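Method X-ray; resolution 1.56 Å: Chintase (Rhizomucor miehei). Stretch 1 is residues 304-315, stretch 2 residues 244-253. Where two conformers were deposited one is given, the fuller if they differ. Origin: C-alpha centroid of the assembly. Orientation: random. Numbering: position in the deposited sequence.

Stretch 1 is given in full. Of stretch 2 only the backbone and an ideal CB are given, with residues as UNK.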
ATOM      1  N   THR A 304       4.069  25.828   0.275  0.50 15.46           N
ATOM      2  CA  THR A 304       3.183  24.796  -0.269  0.50 15.07           C
ATOM      3  C   THR A 304       2.618  25.154  -1.650  0.50 18.30           C
ATOM      4  O   THR A 304       2.392  26.325  -1.956  0.50 20.08           O
ATOM      5  CB  THR A 304       2.054  24.462   0.726  0.50 16.98           C
ATOM      6  OG1 THR A 304       2.631  24.083   1.981  0.50 21.98           O
ATOM      7  CG2 THR A 304       1.203  23.312   0.221  0.50 13.62           C
ATOM      8  N   TYR A 305       2.412  24.129  -2.478  1.00 14.39           N
ATOM      9  CA  TYR A 305       1.885  24.265  -3.827  1.00 15.30           C
ATOM     10  C   TYR A 305       0.861  23.169  -4.073  1.00 16.27           C
ATOM     11  O   TYR A 305       0.687  22.265  -3.256  1.00 16.37           O
ATOM     12  CB  TYR A 305       3.006  24.097  -4.849  1.00 17.69           C
ATOM     13  CG  TYR A 305       4.135  25.097  -4.729  1.00 18.89           C
ATOM     14  CD1 TYR A 305       4.074  26.316  -5.387  1.00 21.81           C
ATOM     15  CD2 TYR A 305       5.265  24.813  -3.978  1.00 16.16           C
ATOM     16  CE1 TYR A 305       5.106  27.239  -5.286  1.00 22.27           C
ATOM     17  CE2 TYR A 305       6.299  25.739  -3.866  1.00 15.64           C
ATOM     18  CZ  TYR A 305       6.210  26.937  -4.533  1.00 19.48           C
ATOM     19  OH  TYR A 305       7.237  27.856  -4.435  1.00 19.77           O
ATOM     20  N   TRP A 306       0.190  23.248  -5.212  1.00 16.93           N
ATOM     21  CA  TRP A 306      -0.714  22.185  -5.628  1.00 16.66           C
ATOM     22  C   TRP A 306      -0.306  21.791  -7.020  1.00 16.47           C
ATOM     23  O   TRP A 306      -0.050  22.652  -7.864  1.00 18.82           O
ATOM     24  CB  TRP A 306      -2.158  22.676  -5.636  1.00 15.01           C
ATOM     25  CG  TRP A 306      -3.157  21.654  -6.146  1.00 15.15           C
ATOM     26  CD1 TRP A 306      -3.632  21.538  -7.418  1.00 18.44           C
ATOM     27  CD2 TRP A 306      -3.804  20.636  -5.377  1.00 15.10           C
ATOM     28  NE1 TRP A 306      -4.536  20.495  -7.490  1.00 19.24           N
ATOM     29  CE2 TRP A 306      -4.661  19.935  -6.245  1.00 16.85           C
ATOM     30  CE3 TRP A 306      -3.749  20.257  -4.032  1.00 17.40           C
ATOM     31  CZ2 TRP A 306      -5.449  18.868  -5.812  1.00 15.12           C
ATOM     32  CZ3 TRP A 306      -4.526  19.204  -3.603  1.00 16.73           C
ATOM     33  CH2 TRP A 306      -5.372  18.524  -4.485  1.00 15.91           C
ATOM     34  N   ASP A 307      -0.224  20.488  -7.271  1.00 15.58           N
ATOM     35  CA  ASP A 307       0.070  20.022  -8.614  1.00 16.12           C
ATOM     36  C   ASP A 307      -1.233  19.642  -9.304  1.00 18.65           C
ATOM     37  O   ASP A 307      -1.872  18.647  -8.946  1.00 18.97           O
ATOM     38  CB  ASP A 307       1.010  18.825  -8.586  1.00 15.24           C
ATOM     39  CG  ASP A 307       1.285  18.290  -9.965  1.00 17.50           C
ATOM     40  OD1 ASP A 307       1.671  19.091 -10.841  1.00 22.62           O
ATOM     41  OD2 ASP A 307       1.107  17.077 -10.194  1.00 17.83           O
ATOM     42  N   ASP A 308      -1.628  20.436 -10.292  1.00 21.68           N
ATOM     43  CA  ASP A 308      -2.897  20.208 -10.976  1.00 20.61           C
ATOM     44  C   ASP A 308      -2.914  18.911 -11.791  1.00 19.48           C
ATOM     45  O   ASP A 308      -3.968  18.318 -11.962  1.00 19.44           O
ATOM     46  CB  ASP A 308      -3.266  21.404 -11.861  1.00 26.32           C
ATOM     47  CG  ASP A 308      -4.681  21.318 -12.402  1.00 26.46           C
ATOM     48  OD1 ASP A 308      -5.606  20.987 -11.627  1.00 33.53           O
ATOM     49  OD2 ASP A 308      -4.871  21.573 -13.609  1.00 34.80           O
ATOM     50  N   ILE A 309      -1.765  18.458 -12.284  1.00 19.60           N
ATOM     51  CA  ILE A 309      -1.738  17.205 -13.040  1.00 19.78           C
ATOM     52  C   ILE A 309      -2.093  15.996 -12.174  1.00 22.12           C
ATOM     53  O   ILE A 309      -3.000  15.227 -12.509  1.00 19.30           O
ATOM     54  CB  ILE A 309      -0.377  16.977 -13.726  1.00 23.30           C
ATOM     55  CG1 ILE A 309      -0.233  17.911 -14.929  1.00 26.47           C
ATOM     56  CG2 ILE A 309      -0.241  15.528 -14.172  1.00 22.96           C
ATOM     57  CD1 ILE A 309       1.152  17.911 -15.550  1.00 31.53           C
ATOM     58  N   SER A 310      -1.393  15.842 -11.053  1.00 16.53           N
ATOM     59  CA  SER A 310      -1.555  14.666 -10.199  1.00 16.80           C
ATOM     60  C   SER A 310      -2.663  14.834  -9.175  1.00 15.47           C
ATOM     61  O   SER A 310      -3.055  13.867  -8.528  1.00 15.44           O
ATOM     62  CB  SER A 310      -0.243  14.334  -9.481  1.00 16.09           C
ATOM     63  OG  SER A 310       0.095  15.343  -8.549  1.00 16.30           O
ATOM     64  N   LYS A 311      -3.170  16.060  -9.044  1.00 14.68           N
ATOM     65  CA  LYS A 311      -4.159  16.419  -8.030  1.00 14.97           C
ATOM     66  C   LYS A 311      -3.647  16.138  -6.625  1.00 14.44           C
ATOM     67  O   LYS A 311      -4.362  15.551  -5.814  1.00 14.52           O
ATOM     68  CB  LYS A 311      -5.492  15.683  -8.243  1.00 13.97           C
ATOM     69  CG  LYS A 311      -5.999  15.697  -9.672  1.00 17.49           C
ATOM     70  CD  LYS A 311      -6.354  17.107 -10.112  1.00 20.60           C
ATOM     71  CE  LYS A 311      -6.755  17.115 -11.584  1.00 26.26           C
ATOM     72  NZ  LYS A 311      -6.943  18.499 -12.117  1.00 31.69           N
ATOM     73  N   THR A 312      -2.422  16.579  -6.332  1.00 15.74           N
ATOM     74  CA  THR A 312      -1.834  16.413  -5.000  1.00 13.87           C
ATOM     75  C   THR A 312      -1.059  17.653  -4.585  1.00 13.06           C
ATOM     76  O   THR A 312      -0.548  18.379  -5.441  1.00 15.09           O
ATOM     77  CB  THR A 312      -0.866  15.205  -4.936  1.00 10.75           C
ATOM     78  OG1 THR A 312       0.187  15.376  -5.893  1.00 14.80           O
ATOM     79  CG2 THR A 312      -1.595  13.897  -5.231  1.00 13.17           C
ATOM     80  N   PRO A 313      -0.953  17.881  -3.268  1.00 11.99           N
ATOM     81  CA  PRO A 313      -0.173  19.021  -2.774  1.00 13.28           C
ATOM     82  C   PRO A 313       1.299  18.659  -2.725  1.00 12.98           C
ATOM     83  O   PRO A 313       1.654  17.484  -2.622  1.00 12.21           O
ATOM     84  CB  PRO A 313      -0.697  19.194  -1.348  1.00 13.56           C
ATOM     85  CG  PRO A 313      -1.046  17.779  -0.933  1.00 11.48           C
ATOM     86  CD  PRO A 313      -1.635  17.159  -2.177  1.00 13.97           C
ATOM     87  N   TYR A 314       2.155  19.666  -2.803  1.00 14.47           N
ATOM     88  CA  TYR A 314       3.558  19.437  -2.547  1.00 12.70           C
ATOM     89  C   TYR A 314       4.121  20.684  -1.915  1.00 15.16           C
ATOM     90  O   TYR A 314       3.504  21.746  -1.972  1.00 15.52           O
ATOM     91  CB  TYR A 314       4.318  19.056  -3.824  1.00 14.40           C
ATOM     92  CG  TYR A 314       4.358  20.118  -4.897  1.00 15.72           C
ATOM     93  CD1 TYR A 314       3.297  20.288  -5.781  1.00 17.31           C
ATOM     94  CD2 TYR A 314       5.473  20.926  -5.052  1.00 15.39           C
ATOM     95  CE1 TYR A 314       3.345  21.246  -6.776  1.00 17.21           C
ATOM     96  CE2 TYR A 314       5.528  21.882  -6.039  1.00 18.10           C
ATOM     97  CZ  TYR A 314       4.465  22.045  -6.890  1.00 18.83           C
ATOM     98  OH  TYR A 314       4.522  23.004  -7.869  1.00 18.67           O
ATOM     99  N   ALA A 315       5.270  20.549  -1.270  1.00 13.12           N
ATOM    100  CA  ALA A 315       5.843  21.677  -0.558  1.00 13.24           C
ATOM    101  C   ALA A 315       7.348  21.657  -0.711  1.00 14.65           C
ATOM    102  O   ALA A 315       7.956  20.596  -0.831  1.00 14.42           O
ATOM    103  CB  ALA A 315       5.442  21.637   0.914  1.00 14.66           C
ATOM    104  N   UNK A 244      16.410  24.801  -6.397  1.00 14.69           N
ATOM    105  CA  UNK A 244      15.189  25.131  -5.652  1.00 13.13           C
ATOM    106  C   UNK A 244      13.916  25.011  -6.487  1.00 17.80           C
ATOM    107  O   UNK A 244      13.946  25.184  -7.710  1.00 19.80           O
ATOM    108  CB  UNK A 244      15.294  26.553  -5.098  1.00 13.13           C
ATOM    109  N   UNK A 245      12.814  24.688  -5.818  1.00 16.30           N
ATOM    110  CA  UNK A 245      11.501  24.783  -6.430  1.00 15.49           C
ATOM    111  C   UNK A 245      10.994  26.202  -6.216  1.00 16.95           C
ATOM    112  O   UNK A 245      11.213  26.798  -5.159  1.00 19.08           O
ATOM    113  CB  UNK A 245      10.534  23.749  -5.849  1.00 15.49           C
ATOM    114  N   UNK A 246      10.367  26.759  -7.247  1.00 19.82           N
ATOM    115  CA  UNK A 246       9.771  28.082  -7.165  1.00 22.01           C
ATOM    116  C   UNK A 246       8.351  28.039  -7.704  1.00 23.91           C
ATOM    117  O   UNK A 246       7.832  26.973  -8.028  1.00 22.08           O
ATOM    118  CB  UNK A 246      10.609  29.106  -7.933  1.00 22.01           C
ATOM    119  N   UNK A 247       7.725  29.206  -7.811  1.00 25.70           N
ATOM    120  CA  UNK A 247       6.381  29.287  -8.370  1.00 24.92           C
ATOM    121  C   UNK A 247       6.381  28.893  -9.842  1.00 24.85           C
ATOM    122  O   UNK A 247       5.337  28.559 -10.400  1.00 30.77           O
ATOM    123  CB  UNK A 247       5.816  30.699  -8.200  1.00 24.92           C
ATOM    124  N   UNK A 248       7.554  28.946 -10.465  1.00 26.39           N
ATOM    125  CA  UNK A 248       7.687  28.693 -11.897  1.00 25.45           C
ATOM    126  C   UNK A 248       8.066  27.260 -12.244  1.00 25.38           C
ATOM    127  O   UNK A 248       7.821  26.815 -13.361  1.00 28.05           O
ATOM    128  CB  UNK A 248       8.733  29.642 -12.485  1.00 25.45           C
ATOM    129  N   UNK A 249       8.673  26.538 -11.306  1.00 20.58           N
ATOM    130  CA  UNK A 249       9.257  25.241 -11.645  1.00 20.39           C
ATOM    131  C   UNK A 249       8.248  24.107 -11.685  1.00 19.86           C
ATOM    132  O   UNK A 249       8.422  23.149 -12.434  1.00 22.22           O
ATOM    133  CB  UNK A 249      10.358  24.895 -10.640  1.00 20.39           C
ATOM    134  N   UNK A 250       7.208  24.205 -10.867  1.00 21.46           N
ATOM    135  CA  UNK A 250       6.302  23.088 -10.690  1.00 18.70           C
ATOM    136  C   UNK A 250       6.996  22.018  -9.870  1.00 21.77           C
ATOM    137  O   UNK A 250       8.085  22.242  -9.322  1.00 18.72           O
ATOM    138  CB  UNK A 250       5.839  22.532 -12.038  1.00 18.70           C
ATOM    139  N   UNK A 251       6.371  20.849  -9.797  1.00 18.45           N
ATOM    140  CA  UNK A 251       6.862  19.748  -8.978  1.00 19.97           C
ATOM    141  C   UNK A 251       7.964  18.948  -9.655  1.00 17.35           C
ATOM    142  O   UNK A 251       8.866  18.440  -8.991  1.00 16.31           O
ATOM    143  CB  UNK A 251       5.704  18.815  -8.617  1.00 19.97           C
ATOM    144  N   UNK A 252       7.886  18.823 -10.975  1.00 17.17           N
ATOM    145  CA  UNK A 252       8.650  17.790 -11.678  1.00 16.30           C
ATOM    146  C   UNK A 252      10.073  18.215 -12.017  1.00 19.08           C
ATOM    147  O   UNK A 252      10.450  18.309 -13.184  1.00 21.23           O
ATOM    148  CB  UNK A 252       7.922  17.398 -12.965  1.00 16.30           C
ATOM    149  N   UNK A 253      10.862  18.451 -10.976  1.00 17.73           N
ATOM    150  CA  UNK A 253      12.213  18.975 -11.127  1.00 18.18           C
ATOM    151  C   UNK A 253      13.250  17.905 -10.822  1.00 14.42           C
ATOM    152  O   UNK A 253      12.948  16.921 -10.147  1.00 17.25           O
ATOM    153  CB  UNK A 253      12.421  20.186 -10.216  1.00 18.18           C
TER

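Stretch 1 is a β-hairpin, its strands paired by backbone hydrogen bonds such as Tyr305 N to Tyr314 O (2.7 Å), and it turns the side chains of Tyr305, Asp307 and Tyr314 toward stretch 2.

Position 244 has nothing of stretch 1 within 5.5 Å of its ideal CB. With phi -66° and psi 150°, many residues would fit, proline among them; it is Pro244.

At position 245 the CB points toward the hairpin, 5.1 Å from Tyr305 CE2 and 5.3 Å from Tyr314 CE2. Two aromatic rings with space before them invite a medium-sized apolar side chain: valine, leucine, isoleucine or methionine. The residue is Ile245, whose CG2 serves both rings, 3.9 Å from Tyr305 CE2 and 4.2 Å from Tyr314 CE2, the latter at the ring edge. Its backbone O accepts from water 1, which also hydrogen-bonds Tyr305 OH.

Position 246 points its CB away, so stretch 1 sets few limits and a polar residue is reasonable. Thr246 OG1 accepts from the backbone N of position 248, bracing the turn that follows. Tyr305 OH packs on its backbone, 3.5 Å from Thr246 C.

At position 247 the CB again points away, although it lies 4.6 Å from Tyr305 CE1. A small residue suffices, and larger ones could extend outward; Ala247 leaves its backbone against the tyrosine.

Position 248, with CB directed away and helical angles, would accept most polar residues. Ser248 occupies it, and Ser248 N donates to Thr246 OG1 (3.1 Å).

Position 249 points sideways, with no atom of stretch 1 near its CB. Its backbone closes a turn, so serine, threonine, asparagine or aspartate could help hold it. Thr249 OG1 accepts from Thr246 N (3.1 Å) and donates to the backbone O of position 250 (2.9 Å).

Position 250 has phi 73° and psi -170°, a pair of angles that points strongly to glycine. The residue is Gly250. Tyr314 OH lies 3.3 Å from Gly250 C, while water 2 links Gly250 N, Thr246 O and Tyr314 OH.

Position 251 faces the hairpin: its CB is 3.9 Å from Tyr314 CE1 and 4.6 Å from Asp307 OD1. The broad aromatic surface favours leucine, isoleucine or methionine, though the nearby carboxylate could also admit a polar group. Leu251 takes the apolar option. Its CB sits 3.8 Å from the centroid of the Tyr314 ring, 8° off the normal, a CH-π contact, and Leu251 CD1 lies 3.8 Å from Tyr314 CG. Water 3 joins Leu251 N to Asp307 OD1.

At position 252 the CB points sideways and is 6.8 Å from Asp307 OD1, so a long side chain is needed to reach that carboxylate: arginine, lysine or tyrosine. Tyr252, with chi1 -57° (m), brings Tyr252 OH 2.7 Å from Asp307 OD2, a weak hydrogen bond; the same OD2 accepts from Ser310 N and Ser310 OG. The ring meets Ile309, and Tyr252 CE2 lies 4.4 Å from Ile309 CD1.

Position 253 lies out of reach, and its extended angles suit a β-branched residue: Val253.

Stretch 2 244-253: PITASTGLYV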
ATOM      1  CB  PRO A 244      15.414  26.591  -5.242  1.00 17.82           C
ATOM      2  CG  PRO A 244      16.928  26.724  -5.196  1.00 15.31           C
ATOM      3  CD  PRO A 244      17.420  25.875  -6.325  1.00 12.72           C
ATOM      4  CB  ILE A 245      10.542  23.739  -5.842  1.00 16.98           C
ATOM      5  CG1 ILE A 245      10.828  22.373  -6.471  1.00 16.07           C
ATOM      6  CG2 ILE A 245       9.079  24.143  -6.053  1.00 16.28           C
ATOM      7  CD1 ILE A 245       9.944  21.264  -5.940  1.00 14.58           C
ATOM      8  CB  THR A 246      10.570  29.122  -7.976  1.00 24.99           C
ATOM      9  OG1 THR A 246      10.425  28.851  -9.372  1.00 24.12           O
ATOM     10  CG2 THR A 246      12.046  29.100  -7.601  1.00 26.13           C
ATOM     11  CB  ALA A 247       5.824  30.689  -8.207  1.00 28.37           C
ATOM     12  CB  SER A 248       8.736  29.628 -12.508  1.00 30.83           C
ATOM     13  OG  SER A 248       8.273  30.964 -12.553  1.00 42.86           O
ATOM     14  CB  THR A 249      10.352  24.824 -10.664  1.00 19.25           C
ATOM     15  OG1 THR A 249       9.778  24.638  -9.369  1.00 18.00           O
ATOM     16  CG2 THR A 249      11.459  25.871 -10.607  1.00 20.15           C
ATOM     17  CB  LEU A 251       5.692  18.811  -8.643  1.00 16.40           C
ATOM     18  CG  LEU A 251       6.010  17.434  -8.047  1.00 16.48           C
ATOM     19  CD1 LEU A 251       6.635  17.570  -6.664  1.00 14.66           C
ATOM     20  CD2 LEU A 251       4.741  16.570  -7.983  1.00 15.03           C
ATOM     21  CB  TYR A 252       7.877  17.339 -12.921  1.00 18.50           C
ATOM     22  CG  TYR A 252       6.495  16.829 -12.566  1.00 17.95           C
ATOM     23  CD1 TYR A 252       6.318  15.553 -12.051  1.00 16.87           C
ATOM     24  CD2 TYR A 252       5.375  17.637 -12.717  1.00 19.38           C
ATOM     25  CE1 TYR A 252       5.061  15.085 -11.708  1.00 18.65           C
ATOM     26  CE2 TYR A 252       4.110  17.183 -12.371  1.00 21.05           C
ATOM     27  CZ  TYR A 252       3.964  15.906 -11.869  1.00 21.52           C
ATOM     28  OH  TYR A 252       2.718  15.442 -11.533  1.00 18.51           O
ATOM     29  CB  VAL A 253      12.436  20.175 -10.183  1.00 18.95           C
ATOM     30  CG1 VAL A 253      11.439  21.275 -10.491  1.00 18.30           C
ATOM     31  CG2 VAL A 253      12.319  19.740  -8.725  1.00 17.59           C
TER
HETATM   32  O   HOH W   1       9.375  27.189  -3.079  1.00 18.22           O
HETATM   33  O   HOH W   2       5.833  25.500  -8.651  1.00 20.38           O
HETATM   34  O   HOH W   3       3.675  20.983 -10.965  1.00 23.72           O
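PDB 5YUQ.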